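Local coordinates for GTN Reductase (Agrobacterium tumefaciens, PDB 5N6G), which probably reduces activated carbon-carbon double bonds with NAD(P)H as an FMN-dependent ene-reductase of the Old Yellow Enzyme family, at residues A[33-36]-A[37-40]; A[184-187]-A[188-192]; A[282-286]-A[287-291]; A[309-312]-A[313-317]. All coordinates share one frame; numbering follows the deposited sequence.

Interaction 1 of 4, residues A[33-36]-A[37-40]; sequences IPNN and LNAT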
loop_
_atom_site.group_PDB
_atom_site.type_symbol
_atom_site.label_atom_id
_atom_site.label_comp_id
_atom_site.label_asym_id
_atom_site.label_seq_id
_atom_site.Cartn_x
_atom_site.Cartn_y
_atom_site.Cartn_z
ATOM N N ILE A 33 -17.062 4.849 1.696
ATOM C CA ILE A 33 -17.091 6.287 1.452
ATOM C C ILE A 33 -16.369 6.967 2.607
ATOM O O ILE A 33 -16.779 6.826 3.765
ATOM C CB ILE A 33 -18.537 6.814 1.341
ATOM C CG1 ILE A 33 -19.235 6.174 0.131
ATOM C CG2 ILE A 33 -18.576 8.335 1.221
ATOM C CD1 ILE A 33 -20.757 6.332 0.143
ATOM N N PRO A 34 -15.294 7.729 2.361
ATOM C CA PRO A 34 -14.674 8.478 3.457
ATOM C C PRO A 34 -15.639 9.491 4.044
ATOM O O PRO A 34 -16.444 10.097 3.337
ATOM C CB PRO A 34 -13.485 9.185 2.788
ATOM C CG PRO A 34 -13.212 8.405 1.561
ATOM C CD PRO A 34 -14.579 7.961 1.097
ATOM N N ASN A 35 -15.514 9.703 5.360
ATOM C CA ASN A 35 -16.437 10.554 6.095
ATOM C C ASN A 35 -15.685 11.635 6.867
ATOM O O ASN A 35 -14.476 11.815 6.675
ATOM C CB ASN A 35 -17.291 9.680 7.003
ATOM C CG ASN A 35 -16.455 8.846 7.938
ATOM O OD1 ASN A 35 -15.480 9.336 8.523
ATOM N ND2 ASN A 35 -16.777 7.558 8.029
ATOM N N ASN A 36 -16.387 12.414 7.687
ATOM C CA ASN A 36 -15.743 13.562 8.332
ATOM C C ASN A 36 -14.719 13.132 9.378
ATOM O O ASN A 36 -13.690 13.803 9.562
ATOM C CB ASN A 36 -16.791 14.448 8.988
ATOM C CG ASN A 36 -17.614 15.196 7.990
ATOM O OD1 ASN A 36 -17.272 15.253 6.815
ATOM N ND2 ASN A 36 -18.688 15.801 8.454
ATOM N N LEU A 37 -14.987 12.033 10.086
ATOM C CA LEU A 37 -14.001 11.519 11.046
ATOM C C LEU A 37 -12.711 11.112 10.347
ATOM O O LEU A 37 -11.605 11.394 10.839
ATOM C CB LEU A 37 -14.589 10.339 11.828
ATOM C CG LEU A 37 -13.759 9.875 13.036
ATOM C CD1 LEU A 37 -13.755 10.911 14.124
ATOM C CD2 LEU A 37 -14.302 8.549 13.560
ATOM N N ASN A 38 -12.826 10.456 9.190
ATOM C CA ASN A 38 -11.656 10.112 8.394
ATOM C C ASN A 38 -10.863 11.362 8.036
ATOM O O ASN A 38 -9.619 11.346 8.028
ATOM C CB ASN A 38 -12.068 9.402 7.099
ATOM C CG ASN A 38 -12.859 8.112 7.300
ATOM O OD1 ASN A 38 -13.704 7.765 6.461
ATOM N ND2 ASN A 38 -12.587 7.387 8.362
ATOM N N ALA A 39 -11.569 12.461 7.737
ATOM C CA ALA A 39 -10.880 13.695 7.381
ATOM C C ALA A 39 -10.103 14.247 8.562
ATOM O O ALA A 39 -8.960 14.688 8.407
ATOM C CB ALA A 39 -11.865 14.736 6.855
ATOM N N THR A 40 -10.688 14.210 9.753
ATOM C CA THR A 40 -9.958 14.672 10.927
ATOM C C THR A 40 -8.682 13.861 11.113
ATOM O O THR A 40 -7.610 14.411 11.376
ATOM C CB THR A 40 -10.860 14.560 12.151
ATOM O OG1 THR A 40 -11.988 15.408 11.932
ATOM C CG2 THR A 40 -10.139 14.962 13.451
#

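Interaction 2 of 4, residues A[184-187]-A[188-192]; sequences LIEQ and FLKSS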
loop_
_atom_site.group_PDB
_atom_site.type_symbol
_atom_site.label_atom_id
_atom_site.label_comp_id
_atom_site.label_asym_id
_atom_site.label_seq_id
_atom_site.Cartn_x
_atom_site.Cartn_y
_atom_site.Cartn_z
ATOM N N LEU A 184 -3.485 -8.913 -4.868
ATOM C CA LEU A 184 -3.620 -9.460 -6.227
ATOM C C LEU A 184 -2.298 -9.453 -6.990
ATOM O O LEU A 184 -1.952 -10.448 -7.635
ATOM C CB LEU A 184 -4.673 -8.694 -7.019
ATOM C CG LEU A 184 -4.913 -9.231 -8.443
ATOM C CD1 LEU A 184 -5.531 -10.612 -8.407
ATOM C CD2 LEU A 184 -5.780 -8.253 -9.265
ATOM N N ILE A 185 -1.601 -8.318 -7.019
ATOM C CA ILE A 185 -0.400 -8.238 -7.843
ATOM C C ILE A 185 0.635 -9.224 -7.336
ATOM O O ILE A 185 1.294 -9.913 -8.126
ATOM C CB ILE A 185 0.136 -6.799 -7.888
ATOM C CG1 ILE A 185 -0.885 -5.890 -8.588
ATOM C CG2 ILE A 185 1.451 -6.738 -8.667
ATOM C CD1 ILE A 185 -0.557 -4.407 -8.546
ATOM N N GLU A 186 0.782 -9.325 -6.014
ATOM C CA GLU A 186 1.715 -10.284 -5.427
ATOM C C GLU A 186 1.309 -11.716 -5.703
ATOM O O GLU A 186 2.166 -12.603 -5.810
ATOM C CB GLU A 186 1.815 -10.116 -3.913
ATOM C CG GLU A 186 2.999 -9.367 -3.486
ATOM C CD GLU A 186 3.537 -9.768 -2.110
ATOM O OE1 GLU A 186 3.059 -10.728 -1.433
ATOM O OE2 GLU A 186 4.478 -9.067 -1.724
ATOM N N GLN A 187 0.006 -11.979 -5.760
ATOM C CA GLN A 187 -0.472 -13.320 -6.082
ATOM C C GLN A 187 0.007 -13.765 -7.465
ATOM O O GLN A 187 0.368 -14.929 -7.667
ATOM C CB GLN A 187 -2.000 -13.366 -5.986
ATOM C CG GLN A 187 -2.528 -13.275 -4.563
ATOM C CD GLN A 187 -3.968 -12.776 -4.466
ATOM O OE1 GLN A 187 -4.810 -13.090 -5.304
ATOM N NE2 GLN A 187 -4.256 -12.033 -3.408
ATOM N N PHE A 188 0.036 -12.840 -8.427
ATOM C CA PHE A 188 0.635 -13.132 -9.729
ATOM C C PHE A 188 2.150 -13.282 -9.629
ATOM O O PHE A 188 2.741 -14.139 -10.306
ATOM C CB PHE A 188 0.322 -12.012 -10.716
ATOM C CG PHE A 188 -1.007 -12.118 -11.426
ATOM C CD1 PHE A 188 -2.145 -11.534 -10.900
ATOM C CD2 PHE A 188 -1.116 -12.785 -12.639
ATOM C CE1 PHE A 188 -3.350 -11.633 -11.558
ATOM C CE2 PHE A 188 -2.318 -12.861 -13.324
ATOM C CZ PHE A 188 -3.436 -12.289 -12.785
ATOM N N LEU A 189 2.797 -12.457 -8.807
ATOM C CA LEU A 189 4.264 -12.436 -8.749
ATOM C C LEU A 189 4.837 -13.699 -8.125
ATOM O O LEU A 189 5.841 -14.239 -8.608
ATOM C CB LEU A 189 4.754 -11.261 -7.906
ATOM C CG LEU A 189 4.700 -9.835 -8.412
ATOM C CD1 LEU A 189 5.144 -8.922 -7.284
ATOM C CD2 LEU A 189 5.594 -9.684 -9.611
ATOM N N LYS A 190 4.258 -14.159 -7.021
ATOM C CA LYS A 190 4.886 -15.197 -6.200
ATOM C C LYS A 190 4.436 -16.611 -6.585
ATOM O O LYS A 190 3.318 -16.849 -7.048
ATOM C CB LYS A 190 4.659 -14.905 -4.715
ATOM C CG LYS A 190 5.360 -13.623 -4.284
ATOM C CD LYS A 190 5.300 -13.349 -2.809
ATOM C CE LYS A 190 6.104 -12.099 -2.466
ATOM N NZ LYS A 190 5.910 -11.612 -1.066
ATOM N N SER A 191 5.322 -17.570 -6.350
ATOM C CA SER A 191 5.136 -18.909 -6.901
ATOM C C SER A 191 3.965 -19.656 -6.269
ATOM O O SER A 191 3.309 -20.456 -6.941
ATOM C CB SER A 191 6.417 -19.725 -6.718
ATOM O OG SER A 191 7.495 -19.146 -7.420
ATOM N N SER A 192 3.708 -19.462 -4.967
ATOM C CA SER A 192 2.726 -20.325 -4.311
ATOM C C SER A 192 1.307 -20.056 -4.779
ATOM O O SER A 192 0.444 -20.931 -4.651
ATOM C CB SER A 192 2.779 -20.190 -2.781
ATOM O OG SER A 192 2.307 -18.940 -2.317
#

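Interaction 3 of 4, residues A[282-286]-A[287-291]; sequences KPFDY and ASFKA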
loop_
_atom_site.group_PDB
_atom_site.type_symbol
_atom_site.label_atom_id
_atom_site.label_comp_id
_atom_site.label_asym_id
_atom_site.label_seq_id
_atom_site.Cartn_x
_atom_site.Cartn_y
_atom_site.Cartn_z
ATOM N N LYS A 282 17.824 -18.610 1.105
ATOM C CA LYS A 282 18.790 -17.514 1.094
ATOM C C LYS A 282 18.201 -16.254 1.718
ATOM O O LYS A 282 17.074 -15.868 1.380
ATOM C CB LYS A 282 19.223 -17.209 -0.340
ATOM C CG LYS A 282 20.025 -18.345 -0.982
ATOM C CD LYS A 282 20.296 -18.073 -2.456
ATOM C CE LYS A 282 21.058 -19.217 -3.115
ATOM N NZ LYS A 282 21.288 -18.958 -4.568
ATOM N N PRO A 283 18.929 -15.553 2.578
ATOM C CA PRO A 283 18.459 -14.240 3.029
ATOM C C PRO A 283 18.389 -13.265 1.862
ATOM O O PRO A 283 19.230 -13.294 0.960
ATOM C CB PRO A 283 19.520 -13.811 4.050
ATOM C CG PRO A 283 20.333 -15.025 4.333
ATOM C CD PRO A 283 20.239 -15.901 3.142
ATOM N N PHE A 284 17.382 -12.399 1.888
ATOM C CA PHE A 284 17.209 -11.388 0.856
ATOM C C PHE A 284 18.214 -10.268 1.081
ATOM O O PHE A 284 18.433 -9.833 2.217
ATOM C CB PHE A 284 15.783 -10.829 0.885
ATOM C CG PHE A 284 15.421 -10.002 -0.315
ATOM C CD1 PHE A 284 14.992 -10.601 -1.475
ATOM C CD2 PHE A 284 15.475 -8.623 -0.270
ATOM C CE1 PHE A 284 14.657 -9.856 -2.588
ATOM C CE2 PHE A 284 15.127 -7.858 -1.378
ATOM C CZ PHE A 284 14.710 -8.477 -2.538
ATOM N N ASP A 285 18.818 -9.802 -0.014
ATOM C CA ASP A 285 19.829 -8.744 0.007
ATOM C C ASP A 285 19.145 -7.455 -0.459
ATOM O O ASP A 285 18.916 -7.255 -1.653
ATOM C CB ASP A 285 21.000 -9.160 -0.879
ATOM C CG ASP A 285 22.150 -8.178 -0.846
ATOM O OD1 ASP A 285 21.955 -6.991 -0.487
ATOM O OD2 ASP A 285 23.258 -8.611 -1.221
ATOM N N TYR A 286 18.786 -6.585 0.491
ATOM C CA TYR A 286 18.074 -5.360 0.139
ATOM C C TYR A 286 18.981 -4.340 -0.551
ATOM O O TYR A 286 18.487 -3.525 -1.337
ATOM C CB TYR A 286 17.437 -4.756 1.386
ATOM C CG TYR A 286 16.324 -5.625 1.912
ATOM C CD1 TYR A 286 15.026 -5.448 1.482
ATOM C CD2 TYR A 286 16.592 -6.674 2.795
ATOM C CE1 TYR A 286 13.991 -6.272 1.936
ATOM C CE2 TYR A 286 15.563 -7.501 3.245
ATOM C CZ TYR A 286 14.282 -7.286 2.824
ATOM O OH TYR A 286 13.269 -8.117 3.289
ATOM N N ALA A 287 20.284 -4.360 -0.280
ATOM C CA ALA A 287 21.212 -3.501 -1.028
ATOM C C ALA A 287 21.295 -3.904 -2.498
ATOM O O ALA A 287 21.383 -3.041 -3.380
ATOM C CB ALA A 287 22.593 -3.551 -0.391
ATOM N N SER A 288 21.330 -5.212 -2.776
ATOM C CA SER A 288 21.371 -5.701 -4.152
ATOM C C SER A 288 20.092 -5.326 -4.886
ATOM O O SER A 288 20.106 -4.960 -6.074
ATOM C CB SER A 288 21.555 -7.224 -4.134
ATOM O OG SER A 288 21.376 -7.790 -5.423
ATOM N N PHE A 289 18.976 -5.421 -4.177
ATOM C CA PHE A 289 17.666 -5.052 -4.698
ATOM C C PHE A 289 17.619 -3.576 -5.074
ATOM O O PHE A 289 17.210 -3.214 -6.190
ATOM C CB PHE A 289 16.638 -5.419 -3.619
ATOM C CG PHE A 289 15.218 -5.067 -3.912
ATOM C CD1 PHE A 289 14.560 -5.527 -5.050
ATOM C CD2 PHE A 289 14.497 -4.312 -2.993
ATOM C CE1 PHE A 289 13.230 -5.218 -5.266
ATOM C CE2 PHE A 289 13.178 -3.999 -3.207
ATOM C CZ PHE A 289 12.540 -4.450 -4.341
ATOM N N LYS A 290 18.062 -2.702 -4.163
ATOM C CA LYS A 290 18.103 -1.280 -4.477
ATOM C C LYS A 290 19.061 -0.998 -5.621
ATOM O O LYS A 290 18.774 -0.157 -6.484
ATOM C CB LYS A 290 18.518 -0.468 -3.253
ATOM C CG LYS A 290 18.502 1.029 -3.516
ATOM C CD LYS A 290 18.870 1.805 -2.275
ATOM C CE LYS A 290 18.749 3.303 -2.537
ATOM N NZ LYS A 290 19.411 4.109 -1.486
ATOM N N ALA A 291 20.203 -1.691 -5.655
ATOM C CA ALA A 291 21.144 -1.470 -6.750
ATOM C C ALA A 291 20.562 -1.891 -8.087
ATOM O O ALA A 291 20.880 -1.279 -9.115
ATOM C CB ALA A 291 22.451 -2.206 -6.496
#

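Interaction 4 of 4, residues A[309-312]-A[313-317]; sequences DRQS and AIEAV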
loop_
_atom_site.group_PDB
_atom_site.type_symbol
_atom_site.label_atom_id
_atom_site.label_comp_id
_atom_site.label_asym_id
_atom_site.label_seq_id
_atom_site.Cartn_x
_atom_site.Cartn_y
_atom_site.Cartn_z
ATOM N N ASP A 309 12.731 2.981 14.034
ATOM C CA ASP A 309 12.546 3.900 15.150
ATOM C C ASP A 309 13.348 5.162 14.855
ATOM O O ASP A 309 13.929 5.310 13.775
ATOM C CB ASP A 309 12.928 3.252 16.491
ATOM C CG ASP A 309 14.410 2.871 16.594
ATOM O OD1 ASP A 309 15.259 3.367 15.818
ATOM O OD2 ASP A 309 14.724 2.060 17.488
ATOM N N ARG A 310 13.351 6.101 15.800
ATOM C CA ARG A 310 13.978 7.390 15.526
ATOM C C ARG A 310 15.433 7.210 15.103
ATOM O O ARG A 310 15.845 7.712 14.049
ATOM C CB ARG A 310 13.891 8.294 16.743
ATOM C CG ARG A 310 14.431 9.702 16.484
ATOM C CD ARG A 310 14.405 10.592 17.709
ATOM N NE ARG A 310 14.742 11.975 17.354
ATOM C CZ ARG A 310 15.961 12.511 17.400
ATOM N NH1 ARG A 310 17.014 11.786 17.756
ATOM N NH2 ARG A 310 16.130 13.777 17.043
ATOM N N GLN A 311 16.226 6.493 15.906
ATOM C CA GLN A 311 17.663 6.439 15.645
ATOM C C GLN A 311 17.964 5.704 14.339
ATOM O O GLN A 311 18.814 6.147 13.554
ATOM C CB GLN A 311 18.395 5.778 16.812
ATOM C CG GLN A 311 19.916 5.943 16.743
ATOM C CD GLN A 311 20.344 7.398 16.602
ATOM O OE1 GLN A 311 19.773 8.295 17.226
ATOM N NE2 GLN A 311 21.339 7.640 15.759
ATOM N N SER A 312 17.273 4.593 14.074
ATOM C CA SER A 312 17.552 3.857 12.843
ATOM C C SER A 312 17.069 4.610 11.611
ATOM O O SER A 312 17.702 4.531 10.552
ATOM C CB SER A 312 16.923 2.460 12.893
ATOM O OG SER A 312 15.525 2.535 13.109
ATOM N N ALA A 313 15.974 5.361 11.720
ATOM C CA ALA A 313 15.540 6.159 10.580
ATOM C C ALA A 313 16.516 7.283 10.284
ATOM O O ALA A 313 16.838 7.539 9.120
ATOM C CB ALA A 313 14.143 6.722 10.829
ATOM N N ILE A 314 16.994 7.976 11.318
ATOM C CA ILE A 314 17.971 9.028 11.100
ATOM C C ILE A 314 19.213 8.457 10.428
ATOM O O ILE A 314 19.727 9.016 9.452
ATOM C CB ILE A 314 18.310 9.716 12.429
ATOM C CG1 ILE A 314 17.090 10.511 12.897
ATOM C CG2 ILE A 314 19.526 10.623 12.275
ATOM C CD1 ILE A 314 17.238 11.090 14.286
ATOM N N GLU A 315 19.692 7.319 10.921
ATOM C CA GLU A 315 20.933 6.745 10.397
ATOM C C GLU A 315 20.748 6.231 8.968
ATOM O O GLU A 315 21.654 6.355 8.133
ATOM C CB GLU A 315 21.428 5.623 11.317
ATOM C CG GLU A 315 21.988 6.144 12.633
ATOM C CD GLU A 315 22.407 5.041 13.594
ATOM O OE1 GLU A 315 22.377 3.854 13.206
ATOM O OE2 GLU A 315 22.766 5.368 14.745
ATOM N N ALA A 316 19.582 5.666 8.662
ATOM C CA ALA A 316 19.370 5.109 7.328
ATOM C C ALA A 316 19.353 6.199 6.268
ATOM O O ALA A 316 19.851 6.000 5.152
ATOM C CB ALA A 316 18.071 4.301 7.292
ATOM N N VAL A 317 18.793 7.362 6.590
ATOM C CA VAL A 317 18.794 8.454 5.621
ATOM C C VAL A 317 20.174 9.084 5.523
ATOM O O VAL A 317 20.682 9.316 4.423
ATOM C CB VAL A 317 17.710 9.488 5.972
ATOM C CG1 VAL A 317 17.778 10.678 5.043
ATOM C CG2 VAL A 317 16.329 8.836 5.863
#

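Interaction 1 of 4, residues A[33-36]-A[37-40]
A chi1 of 57° puts N35 CG between its own backbone N and carbonyl carbon, while N38 turns its CG anti to the carbonyl carbon (chi1 -59°); these two settings bring the amides of N35 and N38 together at the start of helix 36-43. Each then reaches for the backbone NH of the other. OD1 of N35 accepts from N38 N at 3.0 Å, a straight bond in which N38 N lies nearly in line with the C=O bond of the N35 amide. In return, OD1 of N38 accepts from N35 N at 2.9 Å, here with the donor standing 37° above the amide plane. The amide planes are nearly parallel, though the side chains cross at about a right angle. The oxygen of N38 is also gripped by the hydroxyl of S29, and its ND2 donates to R28 O and to the phenol of Y363, so this buried amide is fixed in rotation. N35 ND2 shares R28 O as acceptor. Beyond the cap the helix settles into its normal pattern: A39 N bonds to N35 O at 3.2 Å and T40 N to N36 O at 3.0 Å, with a weak additional bond from T40 OG1 to N36 O. P34 precedes the cap and packs its ring on W80 and I83 of helix 74-89, where A39 also touches I83. The reciprocal pair, N35 at the N-cap and N38 three residues on, is a capping box, opening a helix that follows the first barrel strand of this TIM-barrel flavoenzyme.

Interaction 2 of 4, residues A[184-187]-A[188-192]
A buried ion pair one helical turn long ties E186, in the short helix 184-189 that follows the fourth barrel strand, to K190, the residue just past the helix's C-terminal end. The lysine chain runs extended past CG and crosses the glutamate obliquely to set NZ between both carboxylate oxygens, 3.0 Å from E186 OE1 and 3.0 Å from E186 OE2. As hydrogen bonds both are weak; the pairing is a salt bridge, probably held largely by charge. Further partners surround the pair: the backbone NH of G182 donates to E186 OE1, the hydroxyl of S232 bonds to E186 OE2, and K190 NZ donates to S232 O. A buried carboxylate held in this way would probably remain charged. K190 is also the residue at which the chain leaves helical geometry, although its N still bonds to E186 O at 2.9 Å. In the TIM-barrel fold this short helix lies in the connection between the fourth barrel strand, 174-178, and helix 204-222, with side chains against helices 150-169, 204-222 and 245-256; Y249 of the last touches both E186 and K190. On another side, L184 and F188 lie side by side and point the same way, L184 CD1 reaching F188 CE1 at 4.0 Å. The carbonyl oxygen of L184 comes to the edge of the F188 ring, near its plane, L184 O being 3.4 Å from F188 CD1, while also accepting from F188 N at 3.2 Å. Q187 turns elsewhere, its amide bonded to G182 O, V101 O and R103 N.

Interaction 3 of 4, residues A[282-286]-A[287-291]
Aromatic contact leads here: the edge of the F284 ring is directed at the face of F289 in an offset edge-to-face pair, with centroids 5.4 Å apart and planes at 67°. The touching is done by the outer end of F284, whose CZ lies over one face of F289; F284 CZ is 3.7 Å from F289 CG, while F284 CE2 comes to 3.6 Å from F289 CB. F284 holds its CG anti to the backbone N (chi1 -168°), which carries the ring forward from the loop to the first turn of the helix. A third ring joins within 282-286, for F284 CD2 stands 3.4 Å above the plane of Y286, over its centre. Outside the pair, F289 packs on Y249 and V253 of helix 245-256, and F284 on P233 and V234. These rings pack where the loop after the sixth barrel strand enters helix 286-295, one of the outer helices of the TIM barrel. Polar contacts fix the same junction. D285 is the N-cap: its OD1 accepts from S288 N at 3.0 Å in a fairly straight bond, with the donor well above the carboxylate plane (67° out of it). The carboxylate probably also interacts favourably with the positive end of the helix dipole. D285 CG also lies 3.5 Å from S288 CB. Backbone bonds continue the turn, F289 N to D285 O at 3.1 Å and K290 N to Y286 O at 3.0 Å. Side-chain ends look elsewhere: the Y286 hydroxyl bonds with G269 N, S288 OG with N250 ND2, and K290 NZ with K321 O.

Interaction 4 of 4, residues A[309-312]-A[313-317]
R310 and I314 form the tightly packed part of this contact on helix 310-318: the CD1 methyl of I314 lies over one face of the charged R310 guanidinium, 3.5 Å from R310 NH1 and offset toward the rim. The arginine chain is extended from CG to NE, and its NE donates to L341 O; a long, weak ion pair with D344 adds to that. On the inner side of the helix A313 is buried. Its N bonds to D309 O at 2.9 Å, A313 CB is 3.3 Å from D309 O, and the methyl rests on V325 and F327 of strand 324-327, the next strand of this beta-alpha-beta unit. By contrast, Q311 and E315 form a pair on the exposed side. The bend at chi2 (54°) turns the Q311 amide toward E315, one turn on, where NE2 donates to E315 OE2 at 2.9 Å and 167°. The donor comes from the anti side, tilted out of the carboxylate plane, while the oxygen lies nearly in the plane of the Q311 amide; the two planes are 68° apart. At the start, D309 is the N-cap: S312 N meets its OD1 at 2.9 Å nearly along the C-O axis, and S312 OG reaches D309 OD1 at 2.8 Å from above the carboxylate plane. The D309 carboxylate, gripped twice by S312, probably also suits the positive end of the helix dipole, whereas Q311 and E315 share a single bond beside solvent.

Overall arrangement
All four contacts lie on short helices or helix starts around the eight-stranded barrel that holds FMN and 2-phenylacrylic acid, and none touches another. Interactions 1, 3 and 4 are N-caps, whereas interaction 2 is an ion pair at a helix end. Interactions 3 and 4 come closest, with nearest atoms about 7 Å apart, and 2 and 3 follow at about 9 Å; helix 245-256 packs against both of the latter. Interaction 1 sits on the opposite side of the chain's centre from 2 and 3, the centres of interactions 1 and 3 being about 39 Å apart. The side chains of E186 and D309 each lie about 9 Å from the flavin, and that of E186 about 9 Å from the bound acid.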